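Local coordinates for protein pectate lyase II (Xanthomonas campestris pv. campestris, PDB 2QY1) that probably cleaves pectate, the polygalacturonate of plant cell walls, by beta-elimination, as a secreted member of polysaccharide lyase family 1, at residues 7-12 with 126-131; 18-23 with 39-44; 67-72 with 89-94; 117-122 with 156-161; 162-167 with 192-197. The protein carries 2 engineered substitutions. All blocks are in the same frame, centred on the assembly; numbering follows the deposited sequence.

Interaction 1 (7-12 with 126-131). Engineered in segment 7-12: G8 (natural residue Ala).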
# COMPACT_ATOMS: atom_id res chain seq x y z
N ALA A 7 -8.07 -12.66 -0.98
CA ALA A 7 -8.82 -13.65 -0.20
C ALA A 7 -8.21 -15.05 -0.34
O ALA A 7 -7.76 -15.43 -1.41
CB ALA A 7 -10.29 -13.67 -0.61
N GLY A 8 -8.20 -15.79 0.76
CA GLY A 8 -7.63 -17.13 0.77
C GLY A 8 -6.16 -17.17 1.14
O GLY A 8 -5.59 -18.25 1.29
N THR A 9 -5.54 -15.99 1.28
CA THR A 9 -4.16 -15.89 1.74
C THR A 9 -4.10 -16.29 3.21
O THR A 9 -4.82 -15.74 4.04
CB THR A 9 -3.58 -14.46 1.55
OG1 THR A 9 -3.62 -14.11 0.16
CG2 THR A 9 -2.14 -14.38 2.04
N THR A 10 -3.23 -17.25 3.52
CA THR A 10 -3.11 -17.79 4.88
C THR A 10 -1.71 -17.58 5.45
O THR A 10 -1.48 -17.76 6.65
CB THR A 10 -3.44 -19.30 4.93
OG1 THR A 10 -2.60 -20.00 4.01
CG2 THR A 10 -4.91 -19.55 4.58
N GLY A 11 -0.77 -17.18 4.59
CA GLY A 11 0.63 -17.01 4.98
C GLY A 11 1.20 -18.29 5.57
O GLY A 11 1.09 -19.36 4.97
N GLY A 12 1.78 -18.17 6.76
CA GLY A 12 2.34 -19.32 7.46
C GLY A 12 1.33 -20.12 8.26
O GLY A 12 1.68 -21.10 8.91
N PRO A 126 4.85 -12.25 -7.53
CA PRO A 126 4.12 -12.55 -6.30
C PRO A 126 2.60 -12.52 -6.47
O PRO A 126 2.06 -11.73 -7.25
CB PRO A 126 4.58 -11.44 -5.35
CG PRO A 126 5.94 -11.07 -5.85
CD PRO A 126 5.80 -11.13 -7.34
N SER A 127 1.92 -13.40 -5.74
CA SER A 127 0.46 -13.50 -5.76
C SER A 127 -0.06 -13.98 -4.41
O SER A 127 0.67 -14.60 -3.65
CB SER A 127 -0.02 -14.42 -6.89
OG SER A 127 0.31 -15.77 -6.64
N LYS A 128 -1.34 -13.70 -4.15
CA LYS A 128 -1.97 -13.97 -2.87
C LYS A 128 -1.16 -13.33 -1.74
O LYS A 128 -0.51 -14.02 -0.96
CB LYS A 128 -2.21 -15.47 -2.63
CG LYS A 128 -3.04 -16.21 -3.70
CD LYS A 128 -4.25 -15.42 -4.23
CE LYS A 128 -5.41 -15.38 -3.24
NZ LYS A 128 -6.67 -14.86 -3.86
N ILE A 129 -1.18 -12.01 -1.70
CA ILE A 129 -0.49 -11.25 -0.66
C ILE A 129 -1.52 -10.47 0.15
O ILE A 129 -2.44 -9.87 -0.42
CB ILE A 129 0.57 -10.27 -1.25
CG1 ILE A 129 1.42 -10.92 -2.37
CG2 ILE A 129 1.44 -9.67 -0.13
CD1 ILE A 129 2.31 -12.10 -1.94
N TRP A 130 -1.37 -10.48 1.47
CA TRP A 130 -2.26 -9.74 2.35
C TRP A 130 -1.44 -8.76 3.17
O TRP A 130 -0.69 -9.16 4.06
CB TRP A 130 -3.03 -10.69 3.26
CG TRP A 130 -4.17 -10.05 4.02
CD1 TRP A 130 -4.91 -8.96 3.64
CD2 TRP A 130 -4.74 -10.50 5.26
NE1 TRP A 130 -5.88 -8.69 4.57
CE2 TRP A 130 -5.80 -9.62 5.58
CE3 TRP A 130 -4.45 -11.55 6.14
CZ2 TRP A 130 -6.57 -9.76 6.74
CZ3 TRP A 130 -5.21 -11.69 7.30
CH2 TRP A 130 -6.27 -10.80 7.58
N VAL A 131 -1.58 -7.47 2.85
CA VAL A 131 -0.93 -6.40 3.60
C VAL A 131 -2.01 -5.78 4.50
O VAL A 131 -2.87 -5.06 4.01
CB VAL A 131 -0.29 -5.35 2.65
CG1 VAL A 131 0.33 -4.19 3.44
CG2 VAL A 131 0.76 -6.01 1.75

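Interaction 2 (18-23 with 39-44)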
# COMPACT_ATOMS: atom_id res chain seq x y z
N VAL A 18 8.06 -18.06 15.05
CA VAL A 18 9.47 -17.90 15.36
C VAL A 18 9.65 -16.45 15.82
O VAL A 18 9.39 -15.52 15.05
CB VAL A 18 10.35 -18.19 14.11
CG1 VAL A 18 11.84 -17.98 14.42
CG2 VAL A 18 10.09 -19.60 13.59
N ASN A 19 10.04 -16.27 17.07
CA ASN A 19 10.28 -14.93 17.60
C ASN A 19 11.55 -14.33 17.01
O ASN A 19 12.62 -14.94 17.07
CB ASN A 19 10.37 -14.95 19.13
CG ASN A 19 9.09 -15.43 19.79
OD1 ASN A 19 8.00 -15.33 19.22
ND2 ASN A 19 9.22 -15.97 21.00
N VAL A 20 11.41 -13.16 16.40
CA VAL A 20 12.55 -12.44 15.84
C VAL A 20 12.58 -11.01 16.39
O VAL A 20 11.64 -10.24 16.19
CB VAL A 20 12.57 -12.47 14.28
CG1 VAL A 20 12.76 -13.90 13.77
CG2 VAL A 20 11.29 -11.87 13.68
N ALA A 21 13.65 -10.67 17.10
CA ALA A 21 13.74 -9.37 17.77
C ALA A 21 14.35 -8.28 16.90
O ALA A 21 14.25 -7.10 17.22
CB ALA A 21 14.54 -9.51 19.07
N THR A 22 14.97 -8.69 15.80
CA THR A 22 15.69 -7.75 14.94
C THR A 22 15.48 -8.00 13.46
O THR A 22 15.07 -9.09 13.03
CB THR A 22 17.22 -7.79 15.19
OG1 THR A 22 17.73 -9.08 14.84
CG2 THR A 22 17.57 -7.47 16.65
N PHE A 23 15.77 -6.96 12.69
CA PHE A 23 15.95 -6.99 11.25
C PHE A 23 16.76 -8.22 10.79
O PHE A 23 16.31 -8.97 9.93
CB PHE A 23 16.63 -5.65 10.86
CG PHE A 23 17.21 -5.62 9.48
CD1 PHE A 23 16.42 -5.78 8.36
CD2 PHE A 23 18.57 -5.36 9.31
CE1 PHE A 23 16.96 -5.73 7.09
CE2 PHE A 23 19.13 -5.31 8.04
CZ PHE A 23 18.32 -5.49 6.92
N LEU A 39 5.83 -20.57 7.32
CA LEU A 39 6.72 -19.92 8.27
C LEU A 39 6.00 -18.72 8.89
O LEU A 39 5.50 -17.85 8.18
CB LEU A 39 8.02 -19.46 7.58
CG LEU A 39 9.01 -18.60 8.38
CD1 LEU A 39 9.73 -19.42 9.46
CD2 LEU A 39 10.01 -17.92 7.46
N VAL A 40 5.95 -18.67 10.22
CA VAL A 40 5.34 -17.54 10.92
C VAL A 40 6.40 -16.82 11.75
O VAL A 40 7.04 -17.43 12.61
CB VAL A 40 4.14 -17.96 11.80
CG1 VAL A 40 3.56 -16.75 12.54
CG2 VAL A 40 3.07 -18.62 10.96
N LEU A 41 6.57 -15.53 11.48
CA LEU A 41 7.55 -14.73 12.18
C LEU A 41 6.87 -13.71 13.09
O LEU A 41 6.10 -12.86 12.64
CB LEU A 41 8.49 -14.03 11.19
CG LEU A 41 9.23 -14.93 10.20
CD1 LEU A 41 9.91 -14.11 9.12
CD2 LEU A 41 10.25 -15.82 10.91
N ASN A 42 7.17 -13.81 14.39
CA ASN A 42 6.68 -12.87 15.38
C ASN A 42 7.75 -11.82 15.66
O ASN A 42 8.73 -12.09 16.37
CB ASN A 42 6.28 -13.62 16.66
CG ASN A 42 5.90 -12.69 17.81
OD1 ASN A 42 6.37 -12.86 18.93
ND2 ASN A 42 5.03 -11.73 17.53
N TYR A 43 7.58 -10.64 15.08
CA TYR A 43 8.53 -9.54 15.26
C TYR A 43 8.29 -8.79 16.57
O TYR A 43 7.23 -8.20 16.77
CB TYR A 43 8.52 -8.57 14.08
CG TYR A 43 9.40 -7.36 14.32
CD1 TYR A 43 10.79 -7.49 14.41
CD2 TYR A 43 8.84 -6.09 14.50
CE1 TYR A 43 11.60 -6.38 14.65
CE2 TYR A 43 9.64 -4.97 14.74
CZ TYR A 43 11.02 -5.13 14.81
OH TYR A 43 11.82 -4.03 15.05
N THR A 44 9.30 -8.80 17.44
CA THR A 44 9.18 -8.27 18.80
C THR A 44 10.00 -7.00 19.05
O THR A 44 9.91 -6.40 20.12
CB THR A 44 9.61 -9.32 19.85
OG1 THR A 44 10.99 -9.64 19.66
CG2 THR A 44 8.78 -10.59 19.72

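Interaction 3 (67-72 with 89-94)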
# COMPACT_ATOMS: atom_id res chain seq x y z
N GLN A 67 14.10 -9.21 2.94
CA GLN A 67 13.71 -9.74 1.64
C GLN A 67 13.10 -11.14 1.77
O GLN A 67 13.73 -12.05 2.31
CB GLN A 67 14.91 -9.82 0.70
CG GLN A 67 15.99 -8.77 0.92
CD GLN A 67 16.10 -7.80 -0.22
OE1 GLN A 67 15.33 -6.85 -0.34
NE2 GLN A 67 17.07 -8.03 -1.08
N ILE A 68 11.87 -11.29 1.27
CA ILE A 68 11.30 -12.61 1.02
C ILE A 68 11.37 -12.83 -0.48
O ILE A 68 10.60 -12.25 -1.24
CB ILE A 68 9.83 -12.73 1.50
CG1 ILE A 68 9.72 -12.49 3.01
CG2 ILE A 68 9.26 -14.11 1.15
CD1 ILE A 68 8.28 -12.28 3.50
N LYS A 69 12.31 -13.67 -0.91
CA LYS A 69 12.56 -13.87 -2.33
C LYS A 69 12.40 -15.34 -2.72
O LYS A 69 13.09 -16.21 -2.18
CB LYS A 69 13.96 -13.37 -2.70
CG LYS A 69 14.32 -13.48 -4.17
CD LYS A 69 15.41 -12.48 -4.51
CE LYS A 69 16.06 -12.78 -5.84
NZ LYS A 69 17.27 -11.93 -6.04
N ASN A 70 11.49 -15.60 -3.65
CA ASN A 70 11.22 -16.95 -4.14
C ASN A 70 10.86 -17.94 -3.03
O ASN A 70 11.23 -19.11 -3.07
CB ASN A 70 12.38 -17.49 -4.99
CG ASN A 70 12.19 -17.22 -6.47
OD1 ASN A 70 12.07 -16.07 -6.90
ND2 ASN A 70 12.16 -18.29 -7.26
N LYS A 71 10.14 -17.44 -2.02
CA LYS A 71 9.66 -18.27 -0.92
C LYS A 71 8.19 -17.96 -0.64
O LYS A 71 7.75 -16.83 -0.83
CB LYS A 71 10.53 -18.10 0.32
CG LYS A 71 11.98 -18.53 0.09
CD LYS A 71 12.76 -18.77 1.37
CE LYS A 71 14.20 -19.12 1.02
NZ LYS A 71 15.04 -19.40 2.21
N SER A 72 7.46 -18.98 -0.21
CA SER A 72 6.00 -18.91 -0.10
C SER A 72 5.51 -19.34 1.28
O SER A 72 6.25 -19.96 2.04
CB SER A 72 5.34 -19.78 -1.16
OG SER A 72 5.66 -19.32 -2.47
N ARG A 89 10.37 -6.51 1.59
CA ARG A 89 10.28 -6.71 0.16
C ARG A 89 9.88 -8.15 -0.16
O ARG A 89 10.49 -9.09 0.35
CB ARG A 89 11.63 -6.39 -0.46
CG ARG A 89 11.61 -6.05 -1.91
CD ARG A 89 13.05 -5.76 -2.32
NE ARG A 89 13.20 -5.73 -3.77
CZ ARG A 89 14.33 -5.99 -4.41
NH1 ARG A 89 14.37 -5.93 -5.73
NH2 ARG A 89 15.43 -6.33 -3.73
N VAL A 90 8.86 -8.32 -0.99
CA VAL A 90 8.46 -9.65 -1.47
C VAL A 90 8.68 -9.70 -2.98
O VAL A 90 8.09 -8.92 -3.72
CB VAL A 90 6.99 -10.00 -1.12
CG1 VAL A 90 6.65 -11.40 -1.59
CG2 VAL A 90 6.76 -9.89 0.39
N VAL A 91 9.54 -10.61 -3.42
CA VAL A 91 10.00 -10.56 -4.81
C VAL A 91 10.07 -11.94 -5.50
O VAL A 91 10.40 -12.96 -4.89
CB VAL A 91 11.34 -9.73 -4.91
CG1 VAL A 91 12.41 -10.28 -4.00
CG2 VAL A 91 11.84 -9.62 -6.35
N GLY A 92 9.71 -11.94 -6.78
CA GLY A 92 9.83 -13.12 -7.64
C GLY A 92 8.74 -14.15 -7.43
O GLY A 92 7.59 -13.80 -7.17
N ASN A 93 9.12 -15.42 -7.54
CA ASN A 93 8.20 -16.54 -7.40
C ASN A 93 7.84 -16.77 -5.92
O ASN A 93 8.25 -17.75 -5.31
CB ASN A 93 8.82 -17.81 -8.02
CG ASN A 93 7.80 -18.91 -8.25
OD1 ASN A 93 6.59 -18.69 -8.20
ND2 ASN A 93 8.30 -20.11 -8.52
N ALA A 94 7.07 -15.83 -5.38
CA ALA A 94 6.75 -15.81 -3.95
C ALA A 94 5.25 -15.62 -3.77
O ALA A 94 4.69 -14.62 -4.22
CB ALA A 94 7.51 -14.67 -3.27
O HOH W 1 8.03 -19.77 -3.69

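Interaction 4 (117-122 with 156-161)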
# COMPACT_ATOMS: atom_id res chain seq x y z
N SER A 117 7.13 -3.50 -0.22
CA SER A 117 7.26 -3.57 -1.66
C SER A 117 7.06 -4.98 -2.18
O SER A 117 7.70 -5.92 -1.70
CB SER A 117 8.64 -3.05 -2.10
OG SER A 117 8.83 -3.22 -3.50
N LEU A 118 6.18 -5.11 -3.16
CA LEU A 118 5.91 -6.38 -3.82
C LEU A 118 6.35 -6.25 -5.28
O LEU A 118 5.94 -5.31 -5.96
CB LEU A 118 4.42 -6.71 -3.75
CG LEU A 118 3.68 -6.47 -2.42
CD1 LEU A 118 2.18 -6.74 -2.57
CD2 LEU A 118 4.27 -7.32 -1.29
N GLU A 119 7.17 -7.17 -5.75
CA GLU A 119 7.71 -7.04 -7.11
C GLU A 119 7.90 -8.33 -7.88
O GLU A 119 8.55 -9.27 -7.41
CB GLU A 119 9.01 -6.21 -7.11
CG GLU A 119 9.83 -6.31 -5.83
CD GLU A 119 10.89 -5.23 -5.74
OE1 GLU A 119 11.68 -5.09 -6.70
OE2 GLU A 119 10.94 -4.53 -4.70
N GLY A 120 7.34 -8.36 -9.08
CA GLY A 120 7.62 -9.42 -10.03
C GLY A 120 8.99 -9.21 -10.64
O GLY A 120 9.51 -8.09 -10.67
N ASN A 121 9.59 -10.30 -11.11
CA ASN A 121 10.82 -10.25 -11.90
C ASN A 121 10.83 -11.39 -12.91
O ASN A 121 9.80 -12.03 -13.13
CB ASN A 121 12.08 -10.22 -11.01
CG ASN A 121 12.20 -11.43 -10.07
OD1 ASN A 121 12.88 -11.36 -9.05
ND2 ASN A 121 11.55 -12.52 -10.42
N SER A 122 11.99 -11.65 -13.52
CA SER A 122 12.11 -12.69 -14.54
C SER A 122 11.83 -14.10 -14.00
O SER A 122 11.52 -15.01 -14.78
CB SER A 122 13.48 -12.64 -15.23
OG SER A 122 14.53 -12.78 -14.29
N ASP A 156 3.78 -0.63 -2.01
CA ASP A 156 3.99 -0.65 -3.46
C ASP A 156 3.94 -2.04 -4.07
O ASP A 156 4.30 -3.02 -3.42
CB ASP A 156 5.35 -0.03 -3.80
CG ASP A 156 5.42 1.45 -3.49
OD1 ASP A 156 4.37 2.08 -3.22
OD2 ASP A 156 6.54 2.00 -3.54
N MET A 157 3.49 -2.11 -5.32
CA MET A 157 3.64 -3.31 -6.13
C MET A 157 3.89 -2.96 -7.60
O MET A 157 3.44 -1.92 -8.09
CB MET A 157 2.46 -4.28 -5.95
CG MET A 157 1.11 -3.79 -6.44
SD MET A 157 -0.26 -4.73 -5.71
CE MET A 157 -0.39 -3.98 -4.10
N LYS A 158 4.62 -3.83 -8.29
CA LYS A 158 4.99 -3.59 -9.69
C LYS A 158 5.28 -4.89 -10.43
O LYS A 158 5.47 -5.94 -9.81
CB LYS A 158 6.20 -2.65 -9.76
CG LYS A 158 7.47 -3.21 -9.13
CD LYS A 158 8.64 -2.26 -9.32
CE LYS A 158 9.80 -2.64 -8.41
NZ LYS A 158 10.79 -1.53 -8.29
N LYS A 159 5.32 -4.79 -11.76
CA LYS A 159 5.75 -5.89 -12.63
C LYS A 159 4.90 -7.16 -12.52
O LYS A 159 5.40 -8.27 -12.61
CB LYS A 159 7.25 -6.18 -12.43
CG LYS A 159 8.17 -5.02 -12.84
CD LYS A 159 9.65 -5.35 -12.67
CE LYS A 159 10.11 -5.12 -11.24
NZ LYS A 159 11.40 -5.80 -10.92
N GLY A 160 3.60 -6.97 -12.32
CA GLY A 160 2.64 -8.06 -12.45
C GLY A 160 2.26 -8.82 -11.19
O GLY A 160 1.73 -9.93 -11.28
N VAL A 161 2.53 -8.23 -10.03
CA VAL A 161 2.01 -8.76 -8.77
C VAL A 161 0.48 -8.78 -8.88
O VAL A 161 -0.13 -7.79 -9.30
CB VAL A 161 2.44 -7.90 -7.56
CG1 VAL A 161 1.84 -8.43 -6.27
CG2 VAL A 161 3.96 -7.85 -7.46

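Interaction 5 (162-167 with 192-197)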
# COMPACT_ATOMS: atom_id res chain seq x y z
N HIS A 162 -0.13 -9.91 -8.53
CA HIS A 162 -1.57 -10.06 -8.69
C HIS A 162 -2.26 -10.72 -7.51
O HIS A 162 -1.63 -11.49 -6.78
CB HIS A 162 -1.91 -10.79 -10.00
CG HIS A 162 -1.36 -12.19 -10.07
ND1 HIS A 162 -2.12 -13.30 -9.77
CD2 HIS A 162 -0.14 -12.65 -10.42
CE1 HIS A 162 -1.39 -14.38 -9.93
NE2 HIS A 162 -0.18 -14.02 -10.32
N HIS A 163 -3.55 -10.42 -7.34
CA HIS A 163 -4.39 -10.97 -6.27
C HIS A 163 -3.90 -10.62 -4.87
O HIS A 163 -3.37 -11.46 -4.14
CB HIS A 163 -4.64 -12.46 -6.48
CG HIS A 163 -5.46 -12.75 -7.69
ND1 HIS A 163 -4.91 -13.02 -8.93
CD2 HIS A 163 -6.81 -12.77 -7.87
CE1 HIS A 163 -5.88 -13.21 -9.80
NE2 HIS A 163 -7.04 -13.06 -9.19
N VAL A 164 -4.10 -9.35 -4.53
CA VAL A 164 -3.58 -8.75 -3.31
C VAL A 164 -4.69 -7.98 -2.61
O VAL A 164 -5.49 -7.29 -3.26
CB VAL A 164 -2.40 -7.78 -3.64
CG1 VAL A 164 -1.92 -7.04 -2.39
CG2 VAL A 164 -1.25 -8.54 -4.29
N THR A 165 -4.75 -8.11 -1.29
CA THR A 165 -5.59 -7.25 -0.47
C THR A 165 -4.72 -6.35 0.40
O THR A 165 -3.84 -6.82 1.13
CB THR A 165 -6.59 -8.06 0.40
OG1 THR A 165 -7.61 -8.60 -0.43
CG2 THR A 165 -7.24 -7.17 1.46
N VAL A 166 -4.97 -5.05 0.29
CA VAL A 166 -4.31 -4.03 1.09
C VAL A 166 -5.41 -3.45 1.98
O VAL A 166 -6.20 -2.62 1.52
CB VAL A 166 -3.69 -2.93 0.18
CG1 VAL A 166 -3.06 -1.82 0.99
CG2 VAL A 166 -2.66 -3.54 -0.78
N SER A 167 -5.46 -3.89 3.23
CA SER A 167 -6.59 -3.56 4.11
C SER A 167 -6.20 -3.07 5.50
O SER A 167 -5.21 -3.52 6.08
CB SER A 167 -7.54 -4.76 4.23
OG SER A 167 -6.85 -5.90 4.71
N ALA A 192 -2.41 -7.22 -12.66
CA ALA A 192 -2.68 -6.76 -11.30
C ALA A 192 -4.17 -6.77 -10.96
O ALA A 192 -5.00 -6.27 -11.72
CB ALA A 192 -2.09 -5.37 -11.07
N ARG A 193 -4.48 -7.38 -9.82
CA ARG A 193 -5.83 -7.42 -9.28
C ARG A 193 -5.70 -7.10 -7.80
O ARG A 193 -5.23 -7.94 -7.02
CB ARG A 193 -6.46 -8.81 -9.47
CG ARG A 193 -6.58 -9.29 -10.93
CD ARG A 193 -7.61 -8.48 -11.70
NE ARG A 193 -7.81 -9.00 -13.06
CZ ARG A 193 -7.12 -8.62 -14.13
NH1 ARG A 193 -6.16 -7.71 -14.02
NH2 ARG A 193 -7.39 -9.16 -15.31
N THR A 194 -6.10 -5.89 -7.42
CA THR A 194 -5.83 -5.38 -6.08
C THR A 194 -7.08 -4.81 -5.41
O THR A 194 -7.81 -4.02 -6.01
CB THR A 194 -4.74 -4.28 -6.11
OG1 THR A 194 -3.73 -4.63 -7.05
CG2 THR A 194 -4.12 -4.09 -4.73
N THR A 195 -7.30 -5.21 -4.16
CA THR A 195 -8.35 -4.62 -3.35
C THR A 195 -7.72 -3.76 -2.26
O THR A 195 -6.95 -4.26 -1.44
CB THR A 195 -9.27 -5.69 -2.72
OG1 THR A 195 -9.73 -6.58 -3.74
CG2 THR A 195 -10.46 -5.03 -2.04
N TYR A 196 -8.02 -2.46 -2.28
CA TYR A 196 -7.64 -1.55 -1.21
C TYR A 196 -8.89 -1.22 -0.40
O TYR A 196 -9.80 -0.56 -0.92
CB TYR A 196 -7.09 -0.24 -1.78
CG TYR A 196 -5.84 -0.34 -2.62
CD1 TYR A 196 -5.92 -0.57 -3.99
CD2 TYR A 196 -4.58 -0.17 -2.05
CE1 TYR A 196 -4.77 -0.65 -4.77
CE2 TYR A 196 -3.42 -0.24 -2.82
CZ TYR A 196 -3.52 -0.49 -4.18
OH TYR A 196 -2.38 -0.56 -4.94
N HIS A 197 -8.96 -1.66 0.85
CA HIS A 197 -10.13 -1.32 1.67
C HIS A 197 -9.85 -1.04 3.14
O HIS A 197 -8.92 -1.60 3.73
CB HIS A 197 -11.26 -2.34 1.50
CG HIS A 197 -11.02 -3.65 2.18
ND1 HIS A 197 -11.47 -3.92 3.46
CD2 HIS A 197 -10.40 -4.77 1.76
CE1 HIS A 197 -11.13 -5.15 3.79
NE2 HIS A 197 -10.47 -5.69 2.78
O HOH W 2 -9.29 -7.79 4.42

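Interaction 1 (7-12 with 126-131)
T9 and K128 meet where the chain turns a corner between two faces of the parallel beta-helix expected for a pectate lyase, and their CA atoms, 5.5 Å apart, are the nearest pair of alpha carbons. T9 points at this corner and divides its two branches. Its CG2 is anti to the backbone N and OG1 lies beside that N (chi1 -60°), so OG1 settles against the corner peptide, 3.2 Å from K128 C, while the methyl CG2 leans on W130 CB at 4.0 Å. The hydroxyl makes its hydrogen bond within its own loop, to G6 O; its angle to K128 O is poor.

W130 crosses T9 obliquely and offers little beyond its root. Because CG is anti to the backbone N (chi1 -168°), the indole swings away from 7-12 and NE1 bonds S167 OG. K128 does the reverse: its chain folds at chi2 and chi3 and arches toward A7, where NZ meets A7 O at 2.7 Å, lying in the carbonyl plane. Y5 O is a second acceptor for the same ammonium group. G8, which follows A7, is an engineered glycine and adds almost nothing to the contact.

N96 OD1 also takes T10 N and G11 N, so K128 is part of the beta-helix's hold on the loop; sharing its ammonium group between two peptide oxygens would probably favour a protonated lysine.

Interaction 2 (18-23 with 39-44)
The Y43 ring has T22 N at its edge, close to its plane, with Y43 CE1 4.2 Å from that nitrogen; V20 O and A21 O approach the ring obliquely. Outside the pair, F86 makes an edge-to-face contact with this ring, and Y43 OH is bonded to A83 O. The other flat groups, the amides of N19 and N42, run side by side on the other surface of the two strands, their planes 69° apart.

Between these surfaces lies a parallel ladder; the short strand axes cross at -37°. V18 N donates to V40 O at 2.7 Å, almost straight and in the carbonyl plane. N42 N to V18 O, V20 N to N42 O and T44 N to V20 O follow, each with its donor above the carbonyl plane. V18 CB rests on L41 CD2 at 4.0 Å and V20 CG2 on Y43 CB at 4.3 Å. Helix 23-32 joins the strands at the N-terminal end of the parallel beta-helix, covers the L41 and Y43 side with M26, and has T22 as N-cap, OG1 to A25 N.

Chemically the pair is two-sided: apolar branches and a tyrosine with a satisfied hydroxyl face the helix, while amides occupy the more exposed surface.

Interaction 3 (67-72 with 89-94)
R89 runs straight out from its strand, CG anti to the backbone N and the chain extended to NE, whereas Q67 keeps CG beside its N and bends at chi2 (-113°). The two therefore travel together, and Q67 OE1 arrives at the edge of the guanidinium, in its plane, 3.4 Å from R89 NH2. That bond is weak; the firmer partner of R89 is E119, bridged through NE. K69 and V91 likewise lie alongside, with V91 CG1, in the crowded position between N and carbonyl carbon, packed 3.7 Å from K69 CB. I68 and V90 project to the other surface, toward the interior of the beta-helix.

The strands themselves form a parallel ladder: I68 N to R89 O at 2.8 Å, then V91 N to I68 O and N70 N to V91 O, all directed nearly along the C=O axes. Where the strands end, N70 takes a left-handed backbone conformation and its side chain carries the pairing onward. N93 N donates to N70 OD1 at 3.1 Å from well above the amide plane, 66° out of it, and S123 OG bonds the same oxygen. The N70 and N93 amides cross nearly at right angles. N93 centres an inverse gamma turn, and a water joins its O (2.6 Å) to S72 OG (2.7 Å). S72 OG also bonds H95 N, and N93 OD1 bonds H95 NE2.

Several polar atoms of the turns thus have partners; K71 O, buried against A94 CB 3.3 Å away, has none in the model, so this carbonyl probably costs some stability.

Interaction 4 (117-122 with 156-161)
This is a buried parallel strand pairing between 116-119 and 155-158, the last two strands of a four-stranded parallel sheet, continued into the turns that leave it. L118 N donates to D156 O at 2.8 Å, K158 N to L118 O and G120 N to K158 O, the last nearly straight at 174°. Having no side chain, G120 brings its CA to 3.6 Å from K159 O, a close fit at the point where K159 adopts a left-handed turn.

Successive side chains alternate between the two surfaces, as in the coils of the parallel beta-helix typical of family 1 pectate lyases. On the inner one, L118 and M157 run side by side, CB to CB 3.8 Å, and V161 crosses L118 at about a right angle, pressing CG2 on L118 CB at 3.9 Å. M157 reaches across the interior to V164 and T194, on strands of another face.

The outer surface is polar. E119 and K158 lie side by side, yet their salt bridge is long, OE1 to NZ 4.0 Å; the other oxygen, OE2, besides its partner R89, takes S117 OG, which comes at 2.8 Å from above the carboxylate plane. K159, bent at chi3, curls back for a weak bond from NZ to G120 O, 3.0 Å. D156 OD1 accepts from L179 N, while its OD2 sits close to D114 OD1, a crowding of like charges that could raise the pKa of either acid.

Interaction 5 (162-167 with 192-197)
Strands 164-167 and 193-197 are adjacent rungs of the parallel beta-helix, and their backbones are joined by four hydrogen bonds. V164 N donates to R193 O, T195 N to V164 O, V166 N to T195 O at 2.7 Å, and H197 N to V166 O at 3.0 Å; the first three point nearly along the C=O axis of the acceptor, and the short strand axes lie 14° apart.

The side-chain hydroxyls find their partners beyond the pair. T165 and T195 stand side by side, but T165 OG1 is bonded to V3 O and G6 N, and T195 OG1 to Y5 N and Y304 OH, so the N-terminal loop is fastened across this surface. On the opposite surface, facing the interior, N180 ND2 serves both T194 OG1 and Y196 OH, while the Y196 ring lies against V166, CD2 to CB 3.7 Å.

At the corner before the strand, H162 ND1 and H163 ND1 are hydrogen-bonded, 2.9 Å apart in the plane of both rings, and either could be the donor; one of the two nitrogens must therefore be unprotonated. R193 CB sits 4.2 Å over the centre of the H163 ring, a CH-pi contact, while its guanidinium turns away and NH1 donates to A192 O and S190 O.

Besides the W130 bond, S167 OG is bonded to D132 OD1. A water donates to it as well and also meets H197 NE2 at 2.9 Å, while S167 CB lies over one face of the H197 imidazole, 3.7 Å from its centroid.

How the interactions relate
The five contacts follow the beta-helix from its N-terminal end. Interaction 2 starts it beside helix 23-32, and interactions 3 and 4, centres about 10 Å apart, share one four-stranded sheet, where strands 87-91 and 116-119 pair directly. Interaction 5 lies on another face, about 13 Å from interaction 4 between centres, and M157 packs against V164, V166 and T194 between them. Interaction 1 spans the chain order, with 7-12 near the start and 126-131 falling, in sequence, between the two segments of interaction 4; V131 pairs with the 162-167 strand. Segment 126-131 thereby touches interactions 3, 4 and 5, while 7-12 lies against it from outside. Interaction 2 stays about 25 Å from interaction 5, centre to centre.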